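Local coordinates for type 2A phosphatase-associated protein 42 (Saccharomyces cerevisiae, PDB 2V0P), which inhibits the PP2A-type phosphatase SIT4 and takes part in negative regulation of TOR signalling in response to the nitrogen source, at residues Asn44-Ile49 and Ala74-Leu79; Leu82-Gln87 and Lys105-Ser110; Gln171-Ile176 and Leu208-Leu213. All blocks are in the same frame, centred on the assembly; numbering follows the deposited sequence. Where two conformers were deposited one is given.

Contact 1 of 3, residues Asn44-Ile49 and Ala74-Leu79; sequences NLKTAI and AVDYYL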
loop_
_atom_site.group_PDB
_atom_site.type_symbol
_atom_site.label_atom_id
_atom_site.label_comp_id
_atom_site.label_asym_id
_atom_site.label_seq_id
_atom_site.Cartn_x
_atom_site.Cartn_y
_atom_site.Cartn_z
ATOM N N ASN A 44 -16.932 -28.992 2.357
ATOM C CA ASN A 44 -17.502 -30.318 2.476
ATOM C C ASN A 44 -16.815 -31.255 1.519
ATOM O O ASN A 44 -16.521 -32.380 1.886
ATOM C CB ASN A 44 -19.017 -30.255 2.260
ATOM C CG ASN A 44 -19.738 -29.872 3.519
ATOM O OD1 ASN A 44 -19.164 -29.964 4.603
ATOM N ND2 ASN A 44 -21.002 -29.467 3.402
ATOM N N LEU A 45 -16.462 -30.725 0.342
ATOM C CA LEU A 45 -15.779 -31.494 -0.730
ATOM C C LEU A 45 -14.350 -31.855 -0.396
ATOM O O LEU A 45 -13.925 -33.056 -0.535
ATOM C CB LEU A 45 -15.929 -30.780 -2.049
ATOM C CG LEU A 45 -15.448 -31.409 -3.335
ATOM C CD1 LEU A 45 -16.183 -32.741 -3.546
ATOM C CD2 LEU A 45 -15.700 -30.451 -4.473
ATOM N N LYS A 46 -13.621 -30.880 0.158
ATOM C CA LYS A 46 -12.337 -31.164 0.683
ATOM C C LYS A 46 -12.332 -32.314 1.673
ATOM O O LYS A 46 -11.504 -33.195 1.569
ATOM C CB LYS A 46 -11.730 -29.927 1.323
ATOM C CG LYS A 46 -10.371 -30.191 1.839
ATOM C CD LYS A 46 -9.613 -28.932 2.124
ATOM C CE LYS A 46 -8.418 -29.260 2.999
ATOM N NZ LYS A 46 -7.421 -28.147 2.975
ATOM N N THR A 47 -13.232 -32.285 2.654
ATOM C CA THR A 47 -13.395 -33.388 3.617
ATOM C C THR A 47 -13.677 -34.758 2.939
ATOM O O THR A 47 -13.031 -35.766 3.224
ATOM C CB THR A 47 -14.491 -33.013 4.663
ATOM O OG1 THR A 47 -14.017 -31.891 5.409
ATOM C CG2 THR A 47 -14.751 -34.154 5.636
ATOM N N ALA A 48 -14.629 -34.754 2.026
ATOM C CA ALA A 48 -14.978 -35.901 1.230
ATOM C C ALA A 48 -13.754 -36.473 0.470
ATOM O O ALA A 48 -13.474 -37.686 0.582
ATOM C CB ALA A 48 -16.122 -35.571 0.301
ATOM N N ILE A 49 -13.059 -35.642 -0.286
ATOM C CA ILE A 49 -11.884 -36.046 -1.069
ATOM C C ILE A 49 -10.649 -36.320 -0.222
ATOM O O ILE A 49 -10.149 -37.411 -0.268
ATOM C CB ILE A 49 -11.529 -35.040 -2.198
ATOM C CG1 ILE A 49 -12.723 -34.765 -3.114
ATOM C CG2 ILE A 49 -10.330 -35.522 -3.013
ATOM C CD1 ILE A 49 -12.597 -33.432 -3.809
ATOM N N ALA A 74 -6.360 -28.622 -6.584
ATOM C CA ALA A 74 -6.758 -27.142 -6.532
ATOM C C ALA A 74 -7.892 -26.702 -5.554
ATOM O O ALA A 74 -8.279 -25.506 -5.523
ATOM C CB ALA A 74 -7.022 -26.637 -7.832
ATOM N N VAL A 75 -8.412 -27.620 -4.770
ATOM C CA VAL A 75 -9.466 -27.273 -3.836
ATOM C C VAL A 75 -9.012 -26.099 -2.901
ATOM O O VAL A 75 -9.700 -25.180 -2.773
ATOM C CB VAL A 75 -10.011 -28.423 -3.000
ATOM C CG1 VAL A 75 -10.416 -29.626 -3.860
ATOM C CG2 VAL A 75 -9.113 -28.829 -1.915
ATOM N N ASP A 76 -7.829 -26.149 -2.326
ATOM C CA ASP A 76 -7.385 -25.036 -1.508
ATOM C C ASP A 76 -7.198 -23.733 -2.294
ATOM O O ASP A 76 -7.394 -22.648 -1.707
ATOM C CB ASP A 76 -6.133 -25.390 -0.777
ATOM C CG ASP A 76 -6.337 -26.510 0.193
ATOM O OD1 ASP A 76 -7.288 -26.406 0.985
ATOM O OD2 ASP A 76 -5.542 -27.479 0.140
ATOM N N TYR A 77 -6.814 -23.816 -3.590
ATOM C CA TYR A 77 -6.696 -22.655 -4.394
ATOM C C TYR A 77 -8.078 -21.954 -4.477
ATOM O O TYR A 77 -8.172 -20.743 -4.279
ATOM C CB TYR A 77 -6.163 -22.939 -5.788
ATOM C CG TYR A 77 -6.208 -21.824 -6.798
ATOM C CD1 TYR A 77 -5.321 -20.690 -6.733
ATOM C CD2 TYR A 77 -7.099 -21.872 -7.861
ATOM C CE1 TYR A 77 -5.385 -19.700 -7.693
ATOM C CE2 TYR A 77 -7.114 -20.890 -8.791
ATOM C CZ TYR A 77 -6.222 -19.784 -8.667
ATOM O OH TYR A 77 -6.261 -18.839 -9.581
ATOM N N TYR A 78 -9.118 -22.744 -4.760
ATOM C CA TYR A 78 -10.409 -22.217 -4.972
ATOM C C TYR A 78 -10.984 -21.656 -3.603
ATOM O O TYR A 78 -11.693 -20.700 -3.612
ATOM C CB TYR A 78 -11.315 -23.292 -5.625
ATOM C CG TYR A 78 -11.160 -23.291 -7.122
ATOM C CD1 TYR A 78 -10.443 -24.257 -7.765
ATOM C CD2 TYR A 78 -11.674 -22.245 -7.875
ATOM C CE1 TYR A 78 -10.292 -24.239 -9.102
ATOM C CE2 TYR A 78 -11.502 -22.196 -9.237
ATOM C CZ TYR A 78 -10.810 -23.210 -9.840
ATOM O OH TYR A 78 -10.646 -23.203 -11.197
ATOM N N LEU A 79 -10.671 -22.288 -2.494
ATOM C CA LEU A 79 -11.044 -21.800 -1.194
ATOM C C LEU A 79 -10.360 -20.425 -0.976
ATOM O O LEU A 79 -10.998 -19.500 -0.552
ATOM C CB LEU A 79 -10.717 -22.795 -0.085
ATOM C CG LEU A 79 -11.584 -24.072 0.183
ATOM C CD1 LEU A 79 -10.937 -24.806 1.249
ATOM C CD2 LEU A 79 -12.991 -23.776 0.568
#
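Lys-46 carries this contact, reaching from helix 29-52 to the first turn of helix 75-83. The two helices run nearly antiparallel here, at 167°, and their local axes stay 10.9 Å apart; the extended lysine reaches across. From CB the chain leaves with CG anti to the backbone N (chi1 -178°) and stays extended to the tip. Lys-46 CG passes Val-75 CG2 at 4.2 Å. Lys-46 CD lies between Val-75 CG2, at 4.1 Å, and Asp-76 OD1, at 3.6 Å. Lys-46 CD also comes within 4.4 Å of Leu-79 CD1. The chain crosses the side chain of Asp-76 at about a right angle. Lys-46 CE lies 3.7 Å from Asp-76 OD1, and NZ closes a short salt bridge to OD1 at 2.6 Å. OD1 uses its syn lone pair, on the side of the other oxygen. The ammonium has a second neighbour, the ring of Phe-50, in a cation-pi contact. An alanine here would remove the ammonium and the chain, and would probably leave the buried Asp-76 carboxylate poorly compensated and the packing on Val-75 looser. One turn on, Ile-49 CD1 meets Val-75 CG1 at 4.4 Å. Helix 4-19 packs on Leu-45 and Tyr-78. Helix 93-120 covers Asp-76 through Asn-113 and Phe-114, so helix 75-83 sits among three helices of this TPR-like domain, with helix 199-231 against Tyr-77 as a fourth neighbour.

Contact 2 of 3, residues Leu82-Gln87 and Lys105-Ser110; sequences LISRRQ and KKSVES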
loop_
_atom_site.group_PDB
_atom_site.type_symbol
_atom_site.label_atom_id
_atom_site.label_comp_id
_atom_site.label_asym_id
_atom_site.label_seq_id
_atom_site.Cartn_x
_atom_site.Cartn_y
_atom_site.Cartn_z
ATOM N N LEU A 82 -12.303 -17.854 -3.036
ATOM C CA LEU A 82 -13.647 -17.576 -2.552
ATOM C C LEU A 82 -13.640 -16.824 -1.241
ATOM O O LEU A 82 -14.377 -15.887 -1.112
ATOM C CB LEU A 82 -14.443 -18.891 -2.386
ATOM C CG LEU A 82 -14.643 -19.683 -3.678
ATOM C CD1 LEU A 82 -14.993 -21.111 -3.273
ATOM C CD2 LEU A 82 -15.711 -19.184 -4.451
ATOM N N ILE A 83 -12.838 -17.265 -0.287
ATOM C CA ILE A 83 -12.743 -16.662 1.004
ATOM C C ILE A 83 -12.278 -15.184 0.923
ATOM O O ILE A 83 -12.794 -14.357 1.597
ATOM C CB ILE A 83 -11.836 -17.456 1.937
ATOM C CG1 ILE A 83 -12.419 -18.867 2.166
ATOM C CG2 ILE A 83 -11.748 -16.752 3.327
ATOM C CD1 ILE A 83 -11.638 -19.682 2.951
ATOM N N SER A 84 -11.335 -14.869 0.051
ATOM C CA SER A 84 -10.863 -13.468 0.000
ATOM C C SER A 84 -11.987 -12.489 -0.360
ATOM O O SER A 84 -11.860 -11.274 -0.149
ATOM C CB SER A 84 -9.700 -13.355 -0.980
ATOM O OG SER A 84 -10.154 -13.529 -2.275
ATOM N N ARG A 85 -13.118 -13.043 -0.837
ATOM C CA ARG A 85 -14.197 -12.274 -1.358
ATOM C C ARG A 85 -15.378 -12.052 -0.336
ATOM O O ARG A 85 -16.269 -11.303 -0.607
ATOM C CB ARG A 85 -14.714 -12.896 -2.653
ATOM C CG ARG A 85 -13.970 -12.579 -3.895
ATOM C CD ARG A 85 -14.214 -13.593 -5.000
ATOM N NE ARG A 85 -13.557 -13.157 -6.233
ATOM C CZ ARG A 85 -12.271 -13.296 -6.496
ATOM N NH1 ARG A 85 -11.467 -13.917 -5.652
ATOM N NH2 ARG A 85 -11.765 -12.814 -7.625
ATOM N N ARG A 86 -15.315 -12.732 0.799
ATOM C CA ARG A 86 -16.281 -12.640 1.867
ATOM C C ARG A 86 -16.227 -11.257 2.515
ATOM O O ARG A 86 -15.181 -10.679 2.620
ATOM C CB ARG A 86 -15.999 -13.729 2.898
ATOM C CG ARG A 86 -16.388 -15.115 2.390
ATOM C CD ARG A 86 -17.921 -15.316 2.521
ATOM N NE ARG A 86 -18.367 -15.547 3.881
ATOM C CZ ARG A 86 -19.469 -15.008 4.415
ATOM N NH1 ARG A 86 -20.230 -14.177 3.714
ATOM N NH2 ARG A 86 -19.812 -15.290 5.668
ATOM N N GLN A 87 -17.384 -10.760 2.907
ATOM C CA GLN A 87 -17.495 -9.529 3.666
ATOM C C GLN A 87 -18.598 -9.670 4.711
ATOM O O GLN A 87 -19.618 -10.352 4.493
ATOM C CB GLN A 87 -17.885 -8.357 2.758
ATOM C CG GLN A 87 -16.989 -8.094 1.669
ATOM C CD GLN A 87 -17.350 -6.824 0.948
ATOM O OE1 GLN A 87 -18.171 -6.002 1.424
ATOM N NE2 GLN A 87 -16.719 -6.627 -0.191
ATOM N N LYS A 105 -6.856 -13.394 6.135
ATOM C CA LYS A 105 -5.979 -14.327 6.815
ATOM C C LYS A 105 -6.272 -15.773 6.355
ATOM O O LYS A 105 -5.378 -16.520 5.920
ATOM C CB LYS A 105 -6.202 -14.219 8.328
ATOM C CG LYS A 105 -5.282 -15.051 9.145
ATOM C CD LYS A 105 -5.227 -14.576 10.586
ATOM C CE LYS A 105 -3.874 -14.897 11.233
ATOM N NZ LYS A 105 -2.727 -14.119 10.628
ATOM N N LYS A 106 -7.538 -16.118 6.439
ATOM C CA LYS A 106 -8.022 -17.451 5.999
ATOM C C LYS A 106 -7.804 -17.718 4.503
ATOM O O LYS A 106 -7.402 -18.801 4.156
ATOM C CB LYS A 106 -9.492 -17.611 6.363
ATOM C CG LYS A 106 -9.760 -17.685 7.837
ATOM C CD LYS A 106 -8.950 -18.784 8.524
ATOM C CE LYS A 106 -9.689 -19.295 9.756
ATOM N NZ LYS A 106 -8.756 -19.892 10.759
ATOM N N SER A 107 -8.071 -16.743 3.639
ATOM C CA SER A 107 -7.732 -16.817 2.236
ATOM C C SER A 107 -6.239 -17.167 2.012
ATOM O O SER A 107 -5.939 -18.154 1.357
ATOM C CB SER A 107 -8.085 -15.512 1.527
ATOM O OG SER A 107 -7.565 -15.514 0.218
ATOM N N VAL A 108 -5.328 -16.350 2.583
ATOM C CA VAL A 108 -3.914 -16.606 2.563
ATOM C C VAL A 108 -3.526 -17.991 3.110
ATOM O O VAL A 108 -2.730 -18.678 2.471
ATOM C CB VAL A 108 -3.092 -15.454 3.175
ATOM C CG1 VAL A 108 -1.633 -15.819 3.282
ATOM C CG2 VAL A 108 -3.316 -14.132 2.348
ATOM N N GLU A 109 -4.119 -18.430 4.239
ATOM C CA GLU A 109 -3.854 -19.751 4.739
ATOM C C GLU A 109 -4.208 -20.812 3.663
ATOM O O GLU A 109 -3.396 -21.689 3.447
ATOM C CB GLU A 109 -4.586 -20.039 6.031
ATOM C CG GLU A 109 -4.108 -21.227 6.774
ATOM C CD GLU A 109 -4.616 -21.248 8.208
ATOM O OE1 GLU A 109 -4.892 -20.151 8.767
ATOM O OE2 GLU A 109 -4.724 -22.361 8.788
ATOM N N SER A 110 -5.384 -20.718 3.060
ATOM C CA SER A 110 -5.793 -21.651 2.030
ATOM C C SER A 110 -4.796 -21.633 0.869
ATOM O O SER A 110 -4.406 -22.677 0.366
ATOM C CB SER A 110 -7.191 -21.396 1.497
ATOM O OG SER A 110 -8.147 -21.804 2.402
#
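Ile-83 makes most of the contact with helix 93-120. Its CG2, anti to the backbone N, lies 3.7 Å from Ser-107 N and 3.9 Å from Lys-106 CB. Its other branch ends with CD1 at 4.1 Å from Ser-110 OG. Lys-106 offers mainly its root; the chain bends at chi2 (-55°) and carries the ammonium away from Ile-83. Beside Ile-83, Ser-84 CB rests 3.3 Å from Ser-107 OG. These small side chains let the backbones come close: the CA atoms of Ser-84 and Ser-107 are 5.1 Å apart. Neither hydroxyl bonds to the other. Ser-84 OG bonds to Leu-81 O, one turn back, and Ser-107 OG crosses to Gly-80 O on helix 75-83. A type I turn from Ile-83 to Arg-86, closed by Arg-86 N to Ile-83 O at 3.1 Å, leads the chain away. Lys-100 NZ holds the carbonyl oxygens of Ser-84 and Arg-86, while Gln-32 OE1 takes bonds from Arg-86 NH1 and Gln-87 N. The hydroxyls of Ser-84 and Ser-107 are thus spent on carbonyls of helix 75-83. Van der Waals packing alone joins the two segments of this TPR-like domain, and the bond from Ser-107 to Gly-80 ties the helices just before segment 82-87.

Contact 3 of 3, residues Gln171-Ile176 and Leu208-Leu213; sequences QRNKEI and LHHFSL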
loop_
_atom_site.group_PDB
_atom_site.type_symbol
_atom_site.label_atom_id
_atom_site.label_comp_id
_atom_site.label_asym_id
_atom_site.label_seq_id
_atom_site.Cartn_x
_atom_site.Cartn_y
_atom_site.Cartn_z
ATOM N N GLN A 171 6.547 -12.410 -16.213
ATOM C CA GLN A 171 6.915 -13.166 -17.395
ATOM C C GLN A 171 6.564 -14.656 -17.242
ATOM O O GLN A 171 6.013 -15.230 -18.158
ATOM C CB GLN A 171 8.385 -12.971 -17.754
ATOM C CG GLN A 171 8.697 -11.571 -18.314
ATOM C CD GLN A 171 7.977 -11.270 -19.625
ATOM O OE1 GLN A 171 8.160 -11.968 -20.627
ATOM N NE2 GLN A 171 7.168 -10.216 -19.624
ATOM N N ARG A 172 6.874 -15.242 -16.096
ATOM C CA ARG A 172 6.648 -16.662 -15.894
ATOM C C ARG A 172 5.141 -16.969 -15.946
ATOM O O ARG A 172 4.713 -17.916 -16.596
ATOM C CB ARG A 172 7.256 -17.145 -14.578
ATOM C CG ARG A 172 7.105 -18.655 -14.318
ATOM C CD ARG A 172 7.814 -19.500 -15.407
ATOM N NE ARG A 172 7.955 -20.910 -15.043
ATOM C CZ ARG A 172 8.219 -21.887 -15.904
ATOM N NH1 ARG A 172 8.417 -21.629 -17.202
ATOM N NH2 ARG A 172 8.325 -23.136 -15.474
ATOM N N ASN A 173 4.354 -16.117 -15.295
ATOM C CA ASN A 173 2.922 -16.176 -15.292
ATOM C C ASN A 173 2.334 -16.105 -16.687
ATOM O O ASN A 173 1.468 -16.897 -17.038
ATOM C CB ASN A 173 2.417 -14.990 -14.475
ATOM C CG ASN A 173 1.181 -15.289 -13.702
ATOM O OD1 ASN A 173 0.663 -16.383 -13.721
ATOM N ND2 ASN A 173 0.707 -14.297 -12.980
ATOM N N LYS A 174 2.810 -15.159 -17.488
ATOM C CA LYS A 174 2.430 -15.026 -18.883
ATOM C C LYS A 174 2.788 -16.271 -19.690
ATOM O O LYS A 174 2.008 -16.729 -20.497
ATOM C CB LYS A 174 3.120 -13.799 -19.486
ATOM C CG LYS A 174 2.666 -13.433 -20.876
ATOM C CD LYS A 174 3.205 -12.058 -21.282
ATOM C CE LYS A 174 3.474 -11.987 -22.775
ATOM N NZ LYS A 174 4.665 -12.804 -23.171
ATOM N N GLU A 175 3.972 -16.804 -19.468
ATOM C CA GLU A 175 4.435 -17.966 -20.201
ATOM C C GLU A 175 3.443 -19.140 -19.968
ATOM O O GLU A 175 2.890 -19.685 -20.908
ATOM C CB GLU A 175 5.829 -18.320 -19.729
ATOM C CG GLU A 175 6.527 -19.377 -20.546
ATOM C CD GLU A 175 7.822 -19.855 -19.900
ATOM O OE1 GLU A 175 8.184 -19.338 -18.813
ATOM O OE2 GLU A 175 8.470 -20.757 -20.479
ATOM N N ILE A 176 3.210 -19.456 -18.704
ATOM C CA ILE A 176 2.364 -20.604 -18.293
ATOM C C ILE A 176 0.929 -20.330 -18.683
ATOM O O ILE A 176 0.255 -21.240 -19.195
ATOM C CB ILE A 176 2.566 -20.917 -16.811
ATOM C CG1 ILE A 176 4.002 -21.392 -16.607
ATOM C CG2 ILE A 176 1.521 -21.868 -16.255
ATOM C CD1 ILE A 176 4.456 -22.408 -17.579
ATOM N N LEU A 208 -2.791 -26.413 -12.832
ATOM C CA LEU A 208 -2.246 -26.234 -11.486
ATOM C C LEU A 208 -1.044 -25.265 -11.535
ATOM O O LEU A 208 -0.864 -24.440 -10.663
ATOM C CB LEU A 208 -1.841 -27.586 -10.863
ATOM C CG LEU A 208 -3.078 -28.434 -10.590
ATOM C CD1 LEU A 208 -2.597 -29.826 -10.108
ATOM C CD2 LEU A 208 -4.022 -27.892 -9.582
ATOM N N HIS A 209 -0.227 -25.411 -12.570
ATOM C CA HIS A 209 0.949 -24.586 -12.734
ATOM C C HIS A 209 0.529 -23.090 -12.744
ATOM O O HIS A 209 1.128 -22.338 -12.062
ATOM C CB HIS A 209 1.688 -24.980 -14.017
ATOM C CG HIS A 209 3.104 -24.511 -14.059
ATOM N ND1 HIS A 209 4.052 -25.074 -14.890
ATOM C CD2 HIS A 209 3.749 -23.575 -13.328
ATOM C CE1 HIS A 209 5.205 -24.456 -14.704
ATOM N NE2 HIS A 209 5.046 -23.554 -13.757
ATOM N N HIS A 210 -0.529 -22.745 -13.462
ATOM C CA HIS A 210 -0.953 -21.391 -13.685
ATOM C C HIS A 210 -1.490 -20.930 -12.340
ATOM O O HIS A 210 -1.138 -19.872 -11.897
ATOM C CB HIS A 210 -1.993 -21.334 -14.789
ATOM C CG HIS A 210 -2.805 -20.097 -14.800
ATOM N ND1 HIS A 210 -4.158 -20.094 -14.538
ATOM C CD2 HIS A 210 -2.458 -18.804 -14.987
ATOM C CE1 HIS A 210 -4.609 -18.853 -14.570
ATOM N NE2 HIS A 210 -3.596 -18.052 -14.843
ATOM N N PHE A 211 -2.271 -21.804 -11.680
ATOM C CA PHE A 211 -2.766 -21.517 -10.333
ATOM C C PHE A 211 -1.693 -21.148 -9.294
ATOM O O PHE A 211 -1.878 -20.194 -8.520
ATOM C CB PHE A 211 -3.679 -22.633 -9.851
ATOM C CG PHE A 211 -4.887 -22.823 -10.681
ATOM C CD1 PHE A 211 -5.320 -21.881 -11.553
ATOM C CD2 PHE A 211 -5.668 -23.999 -10.504
ATOM C CE1 PHE A 211 -6.512 -22.069 -12.307
ATOM C CE2 PHE A 211 -6.819 -24.198 -11.219
ATOM C CZ PHE A 211 -7.254 -23.252 -12.131
ATOM N N SER A 212 -0.584 -21.869 -9.277
ATOM C CA SER A 212 0.468 -21.611 -8.349
ATOM C C SER A 212 1.099 -20.222 -8.603
ATOM O O SER A 212 1.409 -19.526 -7.650
ATOM C CB SER A 212 1.531 -22.720 -8.393
ATOM O OG SER A 212 2.354 -22.534 -9.503
ATOM N N LEU A 213 1.230 -19.821 -9.856
ATOM C CA LEU A 213 1.741 -18.510 -10.165
ATOM C C LEU A 213 0.680 -17.430 -9.756
ATOM O O LEU A 213 1.041 -16.532 -9.073
ATOM C CB LEU A 213 2.171 -18.422 -11.606
ATOM C CG LEU A 213 3.433 -19.304 -11.826
ATOM C CD1 LEU A 213 3.473 -19.713 -13.237
ATOM C CD2 LEU A 213 4.728 -18.529 -11.481
#
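His-209 O is the best-held polar atom, with three donors on it, all from its own helix. Ser-212 OG gives the strongest bond, 2.8 Å to His-209 O, in the carbonyl plane on a lone pair. The backbone N atoms of Ser-212 and Leu-213 add two weak ones. The His-209 side chain heads toward helix 156-186. Its CG is anti to the backbone N, and Ile-176 covers one face of the ring. Ile-176 CG1 lies over the centre of that face, 3.8 Å from the ring centroid and 11° off the normal, a CH-pi contact. Ile-176 CD1 follows over the same face, near His-209 CE1. At the ring edge comes Arg-172 NH2, 3.5 Å from His-209 CE1, with the guanidinium plane turned 75° from the ring. Asp-125 OD2 ties the two together, taking a hydrogen bond from His-209 NE2 and a salt bridge from Arg-172 NE.

Helices 156-186 and 199-231 form an antiparallel pair of the kind that builds the TPR-like fold of this N-terminal domain, with local axes 9.3 Å apart and a crossing angle of -157°. Leu-213 fills the seam next to the histidine. Its CD1 meets Ile-176 CG1 at 3.8 Å, and its CD2 meets Arg-172 CG at 3.7 Å. Asn-173 slides past Leu-213 in the opposite direction, with Asn-173 OD1 3.3 Å from Leu-213 CB. Ile-176 CG2, anti to the backbone N, packs on the backbone of His-210. Arg-172 NH1 forms a salt bridge to Glu-175 OE1, 2.8 Å. Glu-175 OE1 lies in the guanidinium plane, but NH1 approaches from above the carboxylate plane. Val-128 of helix 126-133 packs on Leu-213 and Ser-212.

In the fold
Contact 1 is the most buried of the three; contacts 2 and 3 are partly buried. Contacts 1 and 2 share helix 75-83, one near its start and one at its other end, and they touch where Leu-79 packs on Ser-110. Contact 1 also meets contact 3, through the stacked rings of Tyr-77 and Phe-211. Contacts 2 and 3 do not touch; their nearest atoms are about 10 Å apart. Contact 1 spans its gap with a salt bridge, whereas the other two are crossed by packing alone, serine-lined in contact 2 and built round a histidine face in contact 3. Contact 2 alone reaches the second subunit, where Arg-85 packs on Lys-154 of that chain.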